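Long-range contact in DUF4785 domain-containing protein (Legionella pneumophila subsp. pneumophila, PDB 4KH9), which is of unknown function but binds calcium, as a three-domain protein whose central and C-terminal domains are related to immunoglobulin-like E-set folds: residues L227-D233 and F261-I265. Numbering follows the deposited sequence.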
ATOM      1  N   LEU A 227      12.449  -0.959   8.820  1.00 31.69           N
ATOM      2  CA  LEU A 227      12.466  -1.026   7.364  1.00 31.69           C
ATOM      3  C   LEU A 227      13.895  -0.827   6.930  1.00 37.61           C
ATOM      4  O   LEU A 227      14.477   0.243   7.131  1.00 37.01           O
ATOM      5  CB  LEU A 227      11.504   0.006   6.753  1.00 31.41           C
ATOM      6  CG  LEU A 227      10.019  -0.247   7.020  1.00 35.19           C
ATOM      7  CD1 LEU A 227       9.246   1.025   6.893  1.00 33.63           C
ATOM      8  CD2 LEU A 227       9.427  -1.292   6.067  1.00 36.55           C
ATOM      9  N   ASP A 228      14.511  -1.905   6.455  1.00 35.53           N
ATOM     10  CA  ASP A 228      15.921  -1.820   6.146  1.00 35.74           C
ATOM     11  C   ASP A 228      16.231  -2.449   4.795  1.00 39.55           C
ATOM     12  O   ASP A 228      17.362  -2.885   4.566  1.00 41.57           O
ATOM     13  CB  ASP A 228      16.757  -2.460   7.277  1.00 38.52           C
ATOM     14  CG  ASP A 228      16.462  -3.910   7.610  1.00 48.74           C
ATOM     15  OD1 ASP A 228      15.627  -4.535   6.900  1.00 46.72           O
ATOM     16  OD2 ASP A 228      17.060  -4.426   8.584  1.00 61.21           O
ATOM     17  N   SER A 229      15.241  -2.467   3.886  1.00 32.79           N
ATOM     18  CA  SER A 229      15.467  -2.935   2.521  1.00 32.70           C
ATOM     19  C   SER A 229      16.407  -1.946   1.816  1.00 36.38           C
ATOM     20  O   SER A 229      16.245  -0.740   1.985  1.00 35.21           O
ATOM     21  CB  SER A 229      14.136  -3.049   1.787  1.00 35.40           C
ATOM     22  OG  SER A 229      14.319  -3.376   0.423  1.00 38.03           O
ATOM     23  N   GLU A 230      17.396  -2.441   1.076  1.00 33.69           N
ATOM     24  CA  GLU A 230      18.359  -1.573   0.384  1.00 34.64           C
ATOM     25  C   GLU A 230      18.036  -1.445  -1.097  1.00 40.96           C
ATOM     26  O   GLU A 230      18.749  -0.745  -1.820  1.00 41.89           O
ATOM     27  CB  GLU A 230      19.799  -2.091   0.560  1.00 35.75           C
ATOM     28  CG  GLU A 230      20.309  -1.945   1.983  1.00 49.47           C
ATOM     29  CD  GLU A 230      21.713  -2.467   2.199  1.00 73.63           C
ATOM     30  OE1 GLU A 230      22.676  -1.755   1.834  1.00 79.79           O
ATOM     31  OE2 GLU A 230      21.854  -3.580   2.752  1.00 61.60           O
ATOM     32  N   LEU A 231      16.947  -2.075  -1.534  1.00 37.86           N
ATOM     33  CA  LEU A 231      16.526  -2.096  -2.922  1.00 38.97           C
ATOM     34  C   LEU A 231      15.688  -0.893  -3.306  1.00 45.15           C
ATOM     35  O   LEU A 231      14.920  -0.368  -2.496  1.00 46.01           O
ATOM     36  CB  LEU A 231      15.712  -3.365  -3.223  1.00 38.85           C
ATOM     37  CG  LEU A 231      16.323  -4.715  -2.880  1.00 45.27           C
ATOM     38  CD1 LEU A 231      15.358  -5.815  -3.259  1.00 46.22           C
ATOM     39  CD2 LEU A 231      17.685  -4.939  -3.585  1.00 47.95           C
ATOM     40  N   ASN A 232      15.822  -0.492  -4.577  1.00 41.19           N
ATOM     41  CA  ASN A 232      15.085   0.590  -5.198  1.00 41.30           C
ATOM     42  C   ASN A 232      13.664   0.066  -5.512  1.00 43.77           C
ATOM     43  O   ASN A 232      13.525  -0.970  -6.150  1.00 44.17           O
ATOM     44  CB  ASN A 232      15.851   1.081  -6.449  1.00 40.99           C
ATOM     45  CG  ASN A 232      15.128   2.088  -7.311  1.00 44.61           C
ATOM     46  OD1 ASN A 232      14.149   2.705  -6.922  1.00 39.08           O
ATOM     47  ND2 ASN A 232      15.612   2.290  -8.521  1.00 45.30           N
ATOM     48  N   ASP A 233      12.625   0.755  -5.032  1.00 38.57           N
ATOM     49  CA  ASP A 233      11.242   0.314  -5.252  1.00 38.32           C
ATOM     50  C   ASP A 233      10.684   0.722  -6.634  1.00 43.32           C
ATOM     51  O   ASP A 233       9.622   0.232  -7.005  1.00 44.01           O
ATOM     52  CB  ASP A 233      10.331   0.856  -4.138  1.00 38.67           C
ATOM     53  CG  ASP A 233      10.644   0.280  -2.765  1.00 43.94           C
ATOM     54  OD1 ASP A 233      11.189  -0.848  -2.694  1.00 43.38           O
ATOM     55  OD2 ASP A 233      10.274   0.906  -1.772  1.00 45.18           O
ATOM     56  N   PHE A 261       1.919   1.585   1.805  1.00 31.44           N
ATOM     57  CA  PHE A 261       2.780   2.637   2.324  1.00 31.22           C
ATOM     58  C   PHE A 261       3.942   2.781   1.358  1.00 36.49           C
ATOM     59  O   PHE A 261       4.254   1.851   0.607  1.00 34.07           O
ATOM     60  CB  PHE A 261       3.237   2.384   3.782  1.00 31.56           C
ATOM     61  CG  PHE A 261       4.084   1.156   4.002  1.00 30.49           C
ATOM     62  CD1 PHE A 261       3.493  -0.077   4.317  1.00 30.84           C
ATOM     63  CD2 PHE A 261       5.474   1.240   3.958  1.00 31.63           C
ATOM     64  CE1 PHE A 261       4.276  -1.207   4.553  1.00 31.96           C
ATOM     65  CE2 PHE A 261       6.263   0.116   4.216  1.00 34.88           C
ATOM     66  CZ  PHE A 261       5.657  -1.100   4.522  1.00 31.99           C
ATOM     67  N   SER A 262       4.521   3.975   1.319  1.00 34.19           N
ATOM     68  CA  SER A 262       5.651   4.278   0.433  1.00 34.55           C
ATOM     69  C   SER A 262       6.952   4.149   1.198  1.00 37.21           C
ATOM     70  O   SER A 262       7.002   4.459   2.389  1.00 36.75           O
ATOM     71  CB  SER A 262       5.498   5.688  -0.142  1.00 38.72           C
ATOM     72  OG  SER A 262       6.604   6.015  -0.961  1.00 43.41           O
ATOM     73  N   TYR A 263       8.022   3.749   0.509  1.00 33.53           N
ATOM     74  CA  TYR A 263       9.333   3.594   1.148  1.00 32.50           C
ATOM     75  C   TYR A 263      10.455   4.120   0.240  1.00 37.66           C
ATOM     76  O   TYR A 263      10.429   3.834  -0.948  1.00 36.99           O
ATOM     77  CB  TYR A 263       9.569   2.114   1.492  1.00 31.31           C
ATOM     78  CG  TYR A 263      10.958   1.793   2.000  1.00 31.21           C
ATOM     79  CD1 TYR A 263      11.316   2.063   3.309  1.00 31.14           C
ATOM     80  CD2 TYR A 263      11.923   1.241   1.157  1.00 32.63           C
ATOM     81  CE1 TYR A 263      12.586   1.759   3.790  1.00 29.81           C
ATOM     82  CE2 TYR A 263      13.199   0.918   1.631  1.00 34.20           C
ATOM     83  CZ  TYR A 263      13.521   1.183   2.953  1.00 36.34           C
ATOM     84  OH  TYR A 263      14.764   0.908   3.446  1.00 36.16           O
ATOM     85  N   SER A 264      11.470   4.820   0.800  1.00 34.28           N
ATOM     86  CA  SER A 264      12.601   5.259  -0.029  1.00 34.72           C
ATOM     87  C   SER A 264      13.949   5.124   0.706  1.00 38.18           C
ATOM     88  O   SER A 264      14.007   5.025   1.926  1.00 36.98           O
ATOM     89  CB  SER A 264      12.413   6.700  -0.498  1.00 37.47           C
ATOM     90  OG  SER A 264      12.475   7.627   0.574  1.00 37.36           O
ATOM     91  N   ILE A 265      15.019   5.143  -0.061  1.00 35.28           N
ATOM     92  CA  ILE A 265      16.389   5.151   0.432  1.00 35.22           C
ATOM     93  C   ILE A 265      16.839   6.632   0.455  1.00 39.65           C
ATOM     94  O   ILE A 265      16.627   7.326  -0.539  1.00 38.79           O
ATOM     95  CB  ILE A 265      17.279   4.246  -0.442  1.00 38.47           C
ATOM     96  CG1 ILE A 265      16.866   2.759  -0.278  1.00 40.56           C
ATOM     97  CG2 ILE A 265      18.766   4.427  -0.134  1.00 38.71           C
ATOM     98  CD1 ILE A 265      16.848   2.044  -1.560  1.00 51.79           C
TER
HETATM   99  O   HOH W   1       8.059   2.108  -1.831  1.00 36.02           O
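A buried tyrosine pins a connecting loop against the end of a strand in the central, E-set-like domain. The loop L227-D233, on its way from strand 220-226 to strand 238-248, curls around the end of strand 251-264. Y263 and, just past the strand end, I265 point toward the loop, while F261 points sideways and brings its ring end nearer. Y263 reaches into the curl and donates a hydrogen bond from OH to the backbone O of S229 at 2.7 Å. At one side of the tyrosine, L227 places CB 3.6 Å from Y263 CE1 and CD2 3.9 Å from F261 CE2, joining a core that includes L179 and L201. Further along, I265 CD1 fills the bend, 3.2 Å from L231 O. D233 returns the loop to the strand: its OD2 accepts from W238 NE1, and water 1 donates to D233 OD2 (2.5 Å) and accepts from Y263 N (2.9 Å). N232 turns away and bonds through ND2 to G355 O, in the C-terminal domain. Between these two segments no backbone pairs with backbone; a tyrosine hydroxyl, a bridging water and apolar contacts join them, a means of anchoring irregular chain to a strand end.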